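Local coordinates for uncharacterized protein DSY3957 (Desulfitobacterium hafniense, PDB 3HXL) that probably serves as the tail sheath subunit of a myovirus-type contractile tail, copies of which would pack around the inner tube, at residues Gly31-Val36 and Asp199-Ala204; Pro39-Trp44 and Tyr88-Gly93; Leu119-Asn124 and Phe131-Leu136; Ala211-Phe216 and Val233-Tyr238; Ala305-Gly310 and Leu322-Ile327. All coordinates share one frame; numbering follows the deposited sequence.

Contact 1 (Gly31-Val36 and Asp199-Ala204); sequences GERGIV and DFNTIA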
# COMPACT_ATOMS: atom_id res chain seq x y z
N GLY A 31 -1.80 -17.81 -0.92
CA GLY A 31 -1.80 -16.62 -0.10
C GLY A 31 -2.71 -15.52 -0.60
O GLY A 31 -3.15 -15.53 -1.75
N GLU A 32 -3.00 -14.57 0.27
CA GLU A 32 -3.85 -13.46 -0.10
C GLU A 32 -3.01 -12.19 -0.21
O GLU A 32 -2.15 -11.91 0.63
CB GLU A 32 -4.97 -13.27 0.92
CG GLU A 32 -6.04 -14.36 0.84
CD GLU A 32 -7.22 -14.07 1.74
OE1 GLU A 32 -8.23 -14.81 1.66
OE2 GLU A 32 -7.14 -13.10 2.54
N ARG A 33 -3.25 -11.46 -1.29
CA ARG A 33 -2.55 -10.22 -1.57
C ARG A 33 -3.45 -9.09 -1.08
O ARG A 33 -4.01 -9.17 0.02
CB ARG A 33 -2.32 -10.11 -3.09
CG ARG A 33 -1.49 -11.25 -3.67
CD ARG A 33 -1.53 -11.27 -5.20
NE ARG A 33 -1.15 -9.97 -5.77
CZ ARG A 33 0.10 -9.52 -5.84
NH1 ARG A 33 0.34 -8.33 -6.37
NH2 ARG A 33 1.11 -10.26 -5.40
N GLY A 34 -3.60 -8.05 -1.89
CA GLY A 34 -4.46 -6.94 -1.53
C GLY A 34 -3.90 -5.86 -0.62
O GLY A 34 -4.61 -4.92 -0.28
N ILE A 35 -2.63 -5.97 -0.25
CA ILE A 35 -2.05 -4.98 0.65
C ILE A 35 -1.09 -4.01 -0.03
O ILE A 35 -0.07 -4.42 -0.58
CB ILE A 35 -1.31 -5.68 1.81
CG1 ILE A 35 -2.27 -6.63 2.53
CG2 ILE A 35 -0.77 -4.64 2.78
CD1 ILE A 35 -1.61 -7.48 3.60
N VAL A 36 -1.44 -2.73 0.01
CA VAL A 36 -0.62 -1.69 -0.60
C VAL A 36 -0.11 -0.76 0.51
O VAL A 36 -0.74 -0.64 1.56
CB VAL A 36 -1.43 -0.85 -1.63
CG1 VAL A 36 -2.53 -0.06 -0.94
CG2 VAL A 36 -0.51 0.09 -2.40
N ASP A 199 3.75 -7.03 6.42
CA ASP A 199 3.56 -7.89 5.27
C ASP A 199 2.74 -7.03 4.32
O ASP A 199 1.75 -6.42 4.71
CB ASP A 199 2.80 -9.17 5.66
CG ASP A 199 3.71 -10.19 6.34
OD1 ASP A 199 4.83 -10.43 5.82
OD2 ASP A 199 3.31 -10.75 7.38
N PHE A 200 3.20 -6.95 3.07
CA PHE A 200 2.54 -6.16 2.04
C PHE A 200 2.90 -6.70 0.66
O PHE A 200 3.77 -7.56 0.54
CB PHE A 200 2.93 -4.68 2.18
CG PHE A 200 4.39 -4.40 1.89
CD1 PHE A 200 4.80 -3.99 0.62
CD2 PHE A 200 5.35 -4.55 2.89
CE1 PHE A 200 6.15 -3.74 0.35
CE2 PHE A 200 6.70 -4.30 2.62
CZ PHE A 200 7.10 -3.90 1.35
N ASN A 201 2.24 -6.19 -0.37
CA ASN A 201 2.49 -6.66 -1.72
C ASN A 201 3.13 -5.59 -2.58
O ASN A 201 4.09 -5.85 -3.30
CB ASN A 201 1.17 -7.09 -2.39
CG ASN A 201 0.50 -8.21 -1.64
OD1 ASN A 201 1.00 -9.33 -1.60
ND2 ASN A 201 -0.64 -7.91 -1.03
N THR A 202 2.58 -4.38 -2.50
CA THR A 202 3.08 -3.30 -3.33
C THR A 202 3.24 -1.97 -2.60
O THR A 202 2.55 -1.69 -1.62
CB THR A 202 2.14 -3.06 -4.51
OG1 THR A 202 0.94 -2.44 -4.04
CG2 THR A 202 1.78 -4.39 -5.16
N ILE A 203 4.15 -1.15 -3.12
CA ILE A 203 4.40 0.17 -2.56
C ILE A 203 4.24 1.20 -3.68
O ILE A 203 4.66 0.95 -4.81
CB ILE A 203 5.83 0.30 -2.00
CG1 ILE A 203 5.95 -0.48 -0.69
CG2 ILE A 203 6.17 1.77 -1.81
CD1 ILE A 203 7.39 -0.63 -0.21
N ALA A 204 3.64 2.33 -3.37
CA ALA A 204 3.49 3.39 -4.35
C ALA A 204 4.35 4.56 -3.90
O ALA A 204 4.39 4.89 -2.71
CB ALA A 204 2.03 3.84 -4.46
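I35 and V36 run beside N201 and T202 where strands 35-40 and 202-204 start to pair in parallel within the mixed sheet of the chain. The sheet joins the part of the sequence matching Gp18 domain III to the subtilisin-like part, so neighbouring strands come from widely separated regions. The backbone bonds centre on one acceptor. I35 O takes the amide of N201 at 2.9 Å from N201 N and that of T202 at 3.3 Å from T202 N. Two donors on consecutive residues thus grip a single carbonyl at the start of the strand. One residue further on, V36 CA makes a CA-H...O contact with T202 O (3.3 Å).

Apolar packing is carried by I35 and F200. I35 lays CG2, the branch anti to its backbone N, on F200, with CG2 3.7 Å from F200 CB; both I35 CG2 and CD1 also approach D199 O.

R33 makes a separate, polar group. It bends at its third torsion (chi3 54°), and one guanidinium face passes over N201 CB near its rim. The charged end is held by the close of helix 263-276, R33 NH1 bonding T274 O and R33 NE bonding A277 O.

On the face carrying V36 and T202, that same helix covers both side chains. T202 OG1, which sits between its backbone N and carbonyl carbon and is hydrogen-bonded to A271 O, lies 3.3 Å from V36 CG2.

Contact 2 (Pro39-Trp44 and Tyr88-Gly93); sequences PLILSW and YRLNAG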
# COMPACT_ATOMS: atom_id res chain seq x y z
N PRO A 39 3.93 6.13 1.28
CA PRO A 39 4.46 7.18 2.17
C PRO A 39 3.92 8.53 1.66
O PRO A 39 4.09 8.86 0.49
CB PRO A 39 5.97 7.04 1.99
CG PRO A 39 6.10 6.69 0.54
CD PRO A 39 4.95 5.70 0.31
N LEU A 40 3.26 9.29 2.53
CA LEU A 40 2.70 10.57 2.11
C LEU A 40 2.98 11.74 3.02
O LEU A 40 3.21 11.60 4.22
CB LEU A 40 1.17 10.48 1.96
CG LEU A 40 0.56 9.60 0.87
CD1 LEU A 40 -0.96 9.78 0.89
CD2 LEU A 40 1.12 9.98 -0.48
N ILE A 41 2.94 12.92 2.41
CA ILE A 41 3.12 14.17 3.12
C ILE A 41 1.68 14.64 3.33
O ILE A 41 0.96 14.89 2.36
CB ILE A 41 3.88 15.17 2.27
CG1 ILE A 41 5.32 14.67 2.08
CG2 ILE A 41 3.85 16.55 2.93
CD1 ILE A 41 6.09 15.40 1.01
N LEU A 42 1.27 14.74 4.59
CA LEU A 42 -0.09 15.12 4.93
C LEU A 42 -0.16 16.42 5.74
O LEU A 42 0.87 17.00 6.08
CB LEU A 42 -0.75 13.98 5.71
CG LEU A 42 -0.76 12.62 5.01
CD1 LEU A 42 -1.34 11.55 5.94
CD2 LEU A 42 -1.59 12.72 3.74
N SER A 43 -1.38 16.86 6.03
CA SER A 43 -1.59 18.08 6.80
C SER A 43 -2.18 17.76 8.17
O SER A 43 -2.51 18.66 8.94
CB SER A 43 -2.52 19.03 6.05
OG SER A 43 -2.01 19.35 4.77
N TRP A 44 -2.30 16.48 8.47
CA TRP A 44 -2.85 16.03 9.74
C TRP A 44 -2.60 14.54 9.89
O TRP A 44 -2.32 13.85 8.91
CB TRP A 44 -4.35 16.34 9.78
CG TRP A 44 -5.00 16.17 11.12
CD1 TRP A 44 -5.70 15.09 11.56
CD2 TRP A 44 -5.05 17.14 12.17
NE1 TRP A 44 -6.19 15.33 12.83
CE2 TRP A 44 -5.80 16.58 13.22
CE3 TRP A 44 -4.54 18.44 12.32
CZ2 TRP A 44 -6.05 17.27 14.42
CZ3 TRP A 44 -4.78 19.12 13.51
CH2 TRP A 44 -5.54 18.53 14.54
N TYR A 88 1.88 5.87 5.75
CA TYR A 88 2.92 6.43 6.61
C TYR A 88 3.02 7.93 6.36
O TYR A 88 3.31 8.36 5.24
CB TYR A 88 4.25 5.76 6.28
CG TYR A 88 5.37 6.06 7.24
CD1 TYR A 88 5.56 5.31 8.39
CD2 TYR A 88 6.28 7.09 6.97
CE1 TYR A 88 6.63 5.55 9.26
CE2 TYR A 88 7.35 7.35 7.82
CZ TYR A 88 7.52 6.58 8.96
OH TYR A 88 8.58 6.81 9.79
N ARG A 89 2.76 8.74 7.38
CA ARG A 89 2.86 10.19 7.21
C ARG A 89 4.32 10.59 7.46
O ARG A 89 4.84 10.42 8.55
CB ARG A 89 1.95 10.93 8.19
CG ARG A 89 1.99 12.43 7.96
CD ARG A 89 1.31 13.23 9.06
NE ARG A 89 1.41 14.65 8.78
CZ ARG A 89 0.97 15.62 9.58
NH1 ARG A 89 0.39 15.31 10.73
NH2 ARG A 89 1.12 16.89 9.22
N LEU A 90 4.95 11.12 6.42
CA LEU A 90 6.36 11.51 6.44
C LEU A 90 6.73 12.77 7.21
O LEU A 90 7.89 12.95 7.57
CB LEU A 90 6.85 11.67 5.00
CG LEU A 90 6.78 10.46 4.07
CD1 LEU A 90 6.72 10.95 2.64
CD2 LEU A 90 7.98 9.55 4.29
N ASN A 91 5.75 13.64 7.45
CA ASN A 91 6.00 14.91 8.13
C ASN A 91 5.19 15.08 9.41
O ASN A 91 4.01 14.73 9.46
CB ASN A 91 5.68 16.05 7.17
CG ASN A 91 4.22 16.05 6.73
OD1 ASN A 91 3.66 15.00 6.41
ND2 ASN A 91 3.61 17.22 6.71
N ALA A 92 5.84 15.63 10.43
CA ALA A 92 5.19 15.89 11.71
C ALA A 92 4.58 17.28 11.70
O ALA A 92 3.63 17.57 12.44
CB ALA A 92 6.21 15.77 12.84
N GLY A 93 5.13 18.15 10.86
CA GLY A 93 4.63 19.51 10.75
C GLY A 93 4.63 20.29 12.06
O GLY A 93 5.20 19.85 13.06
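Parallel strands 35-40 and 84-89 end side by side here, P39 facing Y88 and L40 facing R89, and the two segments stay joined beyond the paired residues through L90 and N91. L40 N donates a hydrogen bond to Y88 O at 2.9 Å, and L40 O accepts one from L90 N at 2.8 Å, so both polar backbone atoms of L40 are used on this side. R89 CA adds a CA-H...O contact to L40 O.

N91 then takes over with its side chain. Its amide grips both polar atoms of L42: N91 OD1 accepts from L42 N at 3.0 Å, while N91 ND2 donates to L42 O at 2.8 Å, the acceptor lying in the amide plane. The pair of bonds prolongs the strand-like pairing and fixes the rotation of the amide, whose ND2 also reaches D180 O. Both strands belong to the mixed sheet, in sequence that matches the Gp18 domain III N-terminal region.

R89 supplies the other polar group. With CG anti to the backbone N (chi1 -176°) and the chain extended to NE, it crosses L42, whose CB lies 3.8 Å from R89 NE. A weak bond joins R89 NH2 to L42 O; G45 O and G110 O bind NH1 and NH2 respectively. The guanidinium is sandwiched, with W44 N 3.4 Å above one face and A92 C over the opposite one, each offset toward the rim. L90 splits its methyls, CD2 against P39 CB and CD1 4.0 Å from I41 CG1.

Contact 3 (Leu119-Asn124 and Phe131-Leu136); sequences LVIQEN and FDVSTL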
# COMPACT_ATOMS: atom_id res chain seq x y z
N LEU A 119 -11.72 28.03 18.28
CA LEU A 119 -12.22 27.88 19.64
C LEU A 119 -13.33 28.88 19.92
O LEU A 119 -13.25 30.04 19.53
CB LEU A 119 -11.08 28.10 20.65
CG LEU A 119 -11.51 28.24 22.11
CD1 LEU A 119 -11.99 26.90 22.63
CD2 LEU A 119 -10.34 28.75 22.94
N VAL A 120 -14.37 28.40 20.60
CA VAL A 120 -15.51 29.24 20.97
C VAL A 120 -15.83 28.99 22.44
O VAL A 120 -16.06 27.85 22.86
CB VAL A 120 -16.76 28.91 20.11
CG1 VAL A 120 -17.96 29.73 20.59
CG2 VAL A 120 -16.48 29.22 18.65
N ILE A 121 -15.81 30.06 23.23
CA ILE A 121 -16.10 29.99 24.67
C ILE A 121 -17.19 31.00 25.01
O ILE A 121 -16.98 32.21 24.92
CB ILE A 121 -14.83 30.31 25.51
CG1 ILE A 121 -13.71 29.32 25.16
CG2 ILE A 121 -15.15 30.20 27.00
CD1 ILE A 121 -12.40 29.62 25.86
N GLN A 122 -18.35 30.49 25.37
CA GLN A 122 -19.48 31.34 25.71
C GLN A 122 -20.10 30.91 27.03
O GLN A 122 -20.19 29.72 27.33
CB GLN A 122 -20.54 31.27 24.59
CG GLN A 122 -20.05 31.81 23.25
CD GLN A 122 -20.03 33.33 23.20
OE1 GLN A 122 -21.08 33.97 23.16
NE2 GLN A 122 -18.83 33.91 23.22
N GLU A 123 -20.51 31.89 27.83
CA GLU A 123 -21.13 31.61 29.11
C GLU A 123 -22.36 30.75 28.85
O GLU A 123 -23.11 31.00 27.91
CB GLU A 123 -21.53 32.92 29.78
CG GLU A 123 -22.31 32.76 31.07
CD GLU A 123 -22.74 34.10 31.64
OE1 GLU A 123 -21.85 34.90 32.01
OE2 GLU A 123 -23.96 34.36 31.72
N ASN A 124 -22.54 29.72 29.67
CA ASN A 124 -23.68 28.83 29.53
C ASN A 124 -24.97 29.59 29.83
O ASN A 124 -25.02 30.37 30.78
CB ASN A 124 -23.52 27.63 30.47
CG ASN A 124 -24.67 26.65 30.39
OD1 ASN A 124 -25.75 26.89 30.92
ND2 ASN A 124 -24.44 25.54 29.70
N PHE A 131 -19.26 27.54 31.46
CA PHE A 131 -18.97 27.98 30.10
C PHE A 131 -19.15 26.84 29.12
O PHE A 131 -18.95 25.68 29.46
CB PHE A 131 -17.52 28.49 29.98
CG PHE A 131 -17.19 29.63 30.90
CD1 PHE A 131 -16.98 29.42 32.25
CD2 PHE A 131 -17.06 30.92 30.39
CE1 PHE A 131 -16.65 30.47 33.10
CE2 PHE A 131 -16.73 31.99 31.23
CZ PHE A 131 -16.52 31.76 32.59
N ASP A 132 -19.54 27.18 27.89
CA ASP A 132 -19.70 26.18 26.85
C ASP A 132 -18.49 26.32 25.94
O ASP A 132 -18.39 27.29 25.18
CB ASP A 132 -20.98 26.40 26.05
CG ASP A 132 -22.23 26.05 26.84
OD1 ASP A 132 -22.24 25.01 27.53
OD2 ASP A 132 -23.22 26.81 26.76
N VAL A 133 -17.55 25.38 26.04
CA VAL A 133 -16.35 25.41 25.21
C VAL A 133 -16.54 24.50 24.01
O VAL A 133 -16.61 23.28 24.13
CB VAL A 133 -15.11 24.95 26.01
CG1 VAL A 133 -13.85 25.11 25.16
CG2 VAL A 133 -14.99 25.76 27.28
N SER A 134 -16.64 25.11 22.84
CA SER A 134 -16.85 24.35 21.62
C SER A 134 -15.64 24.40 20.69
O SER A 134 -14.94 25.41 20.61
CB SER A 134 -18.10 24.86 20.90
OG SER A 134 -19.25 24.67 21.71
N THR A 135 -15.41 23.28 20.01
CA THR A 135 -14.31 23.18 19.07
C THR A 135 -14.92 23.11 17.68
O THR A 135 -15.70 22.21 17.37
CB THR A 135 -13.48 21.90 19.32
OG1 THR A 135 -13.01 21.89 20.67
CG2 THR A 135 -12.28 21.84 18.38
N LEU A 136 -14.58 24.09 16.84
CA LEU A 136 -15.10 24.15 15.49
C LEU A 136 -14.04 23.82 14.46
O LEU A 136 -12.87 24.20 14.61
CB LEU A 136 -15.67 25.54 15.18
CG LEU A 136 -17.08 25.89 15.68
CD1 LEU A 136 -17.17 25.73 17.18
CD2 LEU A 136 -17.41 27.31 15.26
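V120 and S134 form one hydrogen-bonded pair of the two strands, with V120 N giving to S134 O at 3.0 Å and S134 N returning to V120 O at 2.8 Å. Q122 and D132 make the next: D132 N meets Q122 O at 2.7 Å, and Q122 N reaches D132 O at 3.2 Å. The residues of the non-hydrogen-bonded pairs turn their backbone groups to the flanking strands: L119 to A173, I121 to T170, F131 to V147, V133 to Q145.

Side-chain polar atoms are also matched. N124 ND2 donates to D132 OD1 (3.1 Å) on its syn side, somewhat out of the carboxylate plane, and the same oxygen is bonded to T146 OG1; N124 OD1 takes the amide of D127 in the turn. S134 OG pairs with E141 OE1, and Q122 NE2 has two weak bonds, to I121 O and T170 O.

On the face with L119, I121 and V133, L119 CD1 touches V133 CG1 at 3.6 Å; on the other, V120 CG2 meets L136 CD1. Such pairing typifies a beta hairpin, here the two inner strands of a four-stranded antiparallel sheet in the beta-sandwich domain.

Contact 4 (Ala211-Phe216 and Val233-Tyr238); sequences ALKATF and VVLENY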
# COMPACT_ATOMS: atom_id res chain seq x y z
N ALA A 211 16.08 10.74 -7.06
CA ALA A 211 16.92 10.11 -6.04
C ALA A 211 16.11 9.09 -5.25
O ALA A 211 16.60 8.00 -4.94
CB ALA A 211 17.49 11.16 -5.10
N LEU A 212 14.86 9.44 -4.92
CA LEU A 212 14.00 8.54 -4.17
C LEU A 212 13.66 7.31 -5.00
O LEU A 212 13.59 6.19 -4.47
CB LEU A 212 12.70 9.25 -3.76
CG LEU A 212 12.83 10.23 -2.60
CD1 LEU A 212 11.48 10.89 -2.34
CD2 LEU A 212 13.30 9.48 -1.36
N LYS A 213 13.43 7.51 -6.29
CA LYS A 213 13.10 6.41 -7.18
C LYS A 213 14.23 5.38 -7.20
O LYS A 213 13.98 4.18 -7.20
CB LYS A 213 12.85 6.92 -8.60
CG LYS A 213 11.66 7.87 -8.73
CD LYS A 213 11.54 8.36 -10.16
CE LYS A 213 10.64 9.58 -10.28
NZ LYS A 213 10.56 10.06 -11.69
N ALA A 214 15.47 5.86 -7.21
CA ALA A 214 16.61 4.96 -7.23
C ALA A 214 16.67 4.16 -5.94
O ALA A 214 16.92 2.96 -5.95
CB ALA A 214 17.91 5.76 -7.43
N THR A 215 16.44 4.84 -4.83
CA THR A 215 16.45 4.19 -3.53
C THR A 215 15.35 3.14 -3.43
O THR A 215 15.59 2.02 -2.96
CB THR A 215 16.29 5.22 -2.39
OG1 THR A 215 17.46 6.05 -2.33
CG2 THR A 215 16.09 4.53 -1.05
N PHE A 216 14.15 3.48 -3.88
CA PHE A 216 13.06 2.51 -3.84
C PHE A 216 13.35 1.32 -4.74
O PHE A 216 13.00 0.19 -4.42
CB PHE A 216 11.72 3.17 -4.23
CG PHE A 216 11.04 3.87 -3.08
CD1 PHE A 216 9.70 3.62 -2.79
CD2 PHE A 216 11.75 4.77 -2.27
CE1 PHE A 216 9.07 4.26 -1.72
CE2 PHE A 216 11.13 5.40 -1.20
CZ PHE A 216 9.78 5.14 -0.91
N VAL A 233 7.42 -2.17 -6.22
CA VAL A 233 7.32 -0.74 -5.98
C VAL A 233 6.84 -0.13 -7.29
O VAL A 233 7.28 -0.54 -8.37
CB VAL A 233 8.69 -0.11 -5.61
CG1 VAL A 233 9.21 -0.72 -4.32
CG2 VAL A 233 9.68 -0.31 -6.74
N VAL A 234 5.93 0.83 -7.19
CA VAL A 234 5.37 1.51 -8.34
C VAL A 234 5.83 2.97 -8.33
O VAL A 234 5.47 3.74 -7.44
CB VAL A 234 3.83 1.48 -8.31
CG1 VAL A 234 3.27 2.20 -9.54
CG2 VAL A 234 3.35 0.03 -8.27
N LEU A 235 6.62 3.31 -9.34
CA LEU A 235 7.18 4.65 -9.47
C LEU A 235 6.64 5.37 -10.69
O LEU A 235 5.95 4.78 -11.52
CB LEU A 235 8.71 4.57 -9.58
CG LEU A 235 9.42 3.65 -8.61
CD1 LEU A 235 10.91 3.64 -8.92
CD2 LEU A 235 9.18 4.12 -7.18
N GLU A 236 6.99 6.65 -10.77
CA GLU A 236 6.58 7.53 -11.86
C GLU A 236 7.75 7.78 -12.80
O GLU A 236 8.81 8.21 -12.35
CB GLU A 236 6.13 8.89 -11.29
CG GLU A 236 5.74 9.90 -12.34
CD GLU A 236 6.81 10.95 -12.64
OE1 GLU A 236 6.56 11.74 -13.56
OE2 GLU A 236 7.87 11.01 -11.98
N ASN A 237 7.56 7.52 -14.08
CA ASN A 237 8.59 7.76 -15.09
C ASN A 237 10.02 7.39 -14.66
O ASN A 237 10.89 8.26 -14.52
CB ASN A 237 8.54 9.23 -15.53
CG ASN A 237 7.35 9.51 -16.43
OD1 ASN A 237 7.37 9.19 -17.62
ND2 ASN A 237 6.30 10.10 -15.87
N TYR A 238 10.26 6.10 -14.47
CA TYR A 238 11.58 5.63 -14.10
C TYR A 238 11.87 4.27 -14.71
O TYR A 238 12.19 3.31 -14.00
CB TYR A 238 11.72 5.56 -12.58
CG TYR A 238 13.16 5.57 -12.11
CD1 TYR A 238 13.74 4.43 -11.54
CD2 TYR A 238 13.93 6.72 -12.23
CE1 TYR A 238 15.06 4.45 -11.10
CE2 TYR A 238 15.25 6.75 -11.79
CZ TYR A 238 15.81 5.61 -11.22
OH TYR A 238 17.11 5.65 -10.77
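K213 reaches from helix 210-227 across Y238 to the end of strand 232-236, where it meets E236. Helix and strand are consecutive elements of a beta-alpha-beta unit in the subtilisin-like region, running nearly antiparallel with axes 9.4 Å apart.

Polar contacts gather at the lysine tip. K213 is extended beyond CG, and NZ bonds E236 O at 2.6 Å and makes a salt bridge to E236 OE2 at 2.9 Å, meeting that oxygen on its anti side but 34° out of the carboxylate plane. A weak third bond goes to N237 O, and D210 OD1 adds a long, weak ion pair. The glutamate comes back to the lysine by a bend at its second torsion (chi2 -101°). Its other oxygen, OE1, receives N237 ND2 from above the carboxylate plane.

The aromatic contact lies nearer the helix. K213 CB sits over the centre of the Y238 ring, 3.7 Å from the centroid, a CH-pi contact, while K213 CD approaches the ring atom CD2. At the far end of the tyrosine, OH lies 3.4 Å from A214 CB.

L235 adds aliphatic packing: its CD1 rests on K213 CB at 3.8 Å and its CD2 touches F216 CB at 4.0 Å. V233 CG1 lies near the carbonyl O of F216.

A buried ammonium surrounded by a carboxylate and backbone carbonyls is probably protonated, its charge largely balanced by E236.

Contact 5 (Ala305-Gly310 and Leu322-Ile327); sequences AALQAG and LVEQDI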
# COMPACT_ATOMS: atom_id res chain seq x y z
N ALA A 305 7.13 2.56 -28.51
CA ALA A 305 8.44 2.90 -27.97
C ALA A 305 8.42 2.82 -26.45
O ALA A 305 9.36 2.34 -25.83
CB ALA A 305 8.83 4.31 -28.41
N ALA A 306 7.32 3.28 -25.85
CA ALA A 306 7.17 3.28 -24.40
C ALA A 306 7.11 1.86 -23.85
O ALA A 306 7.71 1.56 -22.82
CB ALA A 306 5.92 4.05 -24.01
N LEU A 307 6.36 0.99 -24.52
CA LEU A 307 6.24 -0.40 -24.09
C LEU A 307 7.61 -1.05 -24.20
O LEU A 307 8.07 -1.75 -23.30
CB LEU A 307 5.24 -1.15 -24.97
CG LEU A 307 3.77 -0.73 -24.86
CD1 LEU A 307 2.94 -1.49 -25.89
CD2 LEU A 307 3.26 -1.02 -23.45
N GLN A 308 8.28 -0.82 -25.33
CA GLN A 308 9.60 -1.38 -25.56
C GLN A 308 10.56 -0.90 -24.48
O GLN A 308 11.54 -1.57 -24.15
CB GLN A 308 10.12 -0.96 -26.94
CG GLN A 308 11.47 -1.54 -27.29
CD GLN A 308 11.94 -1.09 -28.65
OE1 GLN A 308 11.25 -1.28 -29.65
NE2 GLN A 308 13.13 -0.50 -28.70
N ALA A 309 10.28 0.28 -23.92
CA ALA A 309 11.11 0.86 -22.88
C ALA A 309 10.74 0.34 -21.48
O ALA A 309 11.40 0.67 -20.50
CB ALA A 309 11.02 2.38 -22.92
N GLY A 310 9.68 -0.46 -21.40
CA GLY A 310 9.26 -1.03 -20.12
C GLY A 310 8.35 -0.13 -19.31
O GLY A 310 8.33 -0.20 -18.08
N LEU A 322 -7.54 2.94 -20.42
CA LEU A 322 -7.16 1.55 -20.30
C LEU A 322 -5.67 1.34 -20.12
O LEU A 322 -4.86 2.08 -20.66
CB LEU A 322 -7.63 0.77 -21.52
CG LEU A 322 -9.09 0.29 -21.55
CD1 LEU A 322 -10.02 1.34 -20.99
CD2 LEU A 322 -9.45 -0.07 -22.98
N VAL A 323 -5.31 0.33 -19.33
CA VAL A 323 -3.91 -0.01 -19.13
C VAL A 323 -3.51 -0.63 -20.46
O VAL A 323 -4.11 -1.61 -20.90
CB VAL A 323 -3.74 -1.07 -18.00
CG1 VAL A 323 -2.30 -1.56 -17.97
CG2 VAL A 323 -4.11 -0.44 -16.66
N GLU A 324 -2.51 -0.04 -21.11
CA GLU A 324 -2.06 -0.54 -22.41
C GLU A 324 -1.56 -1.97 -22.25
O GLU A 324 -2.03 -2.89 -22.93
CB GLU A 324 -0.95 0.35 -22.97
CG GLU A 324 -0.41 -0.05 -24.35
CD GLU A 324 -1.46 0.01 -25.46
OE1 GLU A 324 -2.30 0.94 -25.45
OE2 GLU A 324 -1.42 -0.85 -26.36
N GLN A 325 -0.59 -2.13 -21.35
CA GLN A 325 -0.01 -3.44 -21.05
C GLN A 325 0.41 -3.43 -19.59
O GLN A 325 1.03 -2.47 -19.12
CB GLN A 325 1.19 -3.74 -21.94
CG GLN A 325 0.80 -4.19 -23.34
CD GLN A 325 1.95 -4.82 -24.10
OE1 GLN A 325 2.87 -5.39 -23.51
NE2 GLN A 325 1.90 -4.74 -25.42
N ASP A 326 0.03 -4.49 -18.87
CA ASP A 326 0.33 -4.63 -17.45
C ASP A 326 1.76 -5.17 -17.34
O ASP A 326 1.97 -6.37 -17.12
CB ASP A 326 -0.69 -5.60 -16.83
CG ASP A 326 -0.52 -5.77 -15.33
OD1 ASP A 326 0.22 -4.98 -14.70
OD2 ASP A 326 -1.17 -6.69 -14.77
N ILE A 327 2.73 -4.28 -17.50
CA ILE A 327 4.13 -4.68 -17.45
C ILE A 327 4.97 -3.88 -16.46
O ILE A 327 4.58 -2.78 -16.05
CB ILE A 327 4.81 -4.53 -18.83
CG1 ILE A 327 4.70 -3.08 -19.31
CG2 ILE A 327 4.17 -5.48 -19.83
CD1 ILE A 327 5.52 -2.77 -20.56
O HOH W 1 6.41 -0.66 -15.79
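A Schellman motif ends helix 300-308, and L307 of the last turn and G310, which leaves it, meet Q325 and I327 of segment 322-327. G310 leaves the helix with positive phi (85°), a conformation suited to glycine, since a side chain would press on the carbonyl of A309. Its amide turns back to the helix, G310 N bonding L307 O at 2.8 Å.

L307 carries most of the packing. Its side chain crosses those of E324 and Q325 at about a right angle, and both methyls touch both residues. CD1 lies 3.4 Å from Q325 NE2, against the amide end, whereas CD2 meets Q325 CB at 3.7 Å and E324 CG at 3.9 Å. E324 OE1 is hydrogen-bonded to T315 OG1.

I327 also packs on L307. Its CG1 stands between the backbone N and the carbonyl carbon (chi1 59°), and CD1 beyond it reaches L307 CD2 at 4.1 Å and also nears L307 O and G310 C. The segment is bent at D326, the centre of an inverse gamma turn, with a weak bond from I327 N to Q325 O.

One water links the backbones, donating to I327 O at 2.8 Å and to G310 O at 3.0 Å. Leucine packing and a water bridge thus join the glycine-terminated helix end, typical of a Schellman motif, to the turn in the subtilisin-like region.

Contacts 1, 2 and 4 belong to one mixed sheet. Strand 35-40 serves both contact 1 and contact 2, whose centres are 21 Å apart, and A204 O of contact 1 touches P39 CD of contact 2 at 3.2 Å. Strand 202-204 passes the sheet on to contact 4, I203 O lying 2.7 Å from V234 N, a probable hydrogen bond. F216 of contact 4 also packs on I203 and on P39, so its ring meets both neighbours. Contact 5 stands beside this core, about 7 Å from contact 4 between nearest atoms. Contact 3 is remote, in the beta-sandwich domain, its centre about 58 Å from that of contact 5.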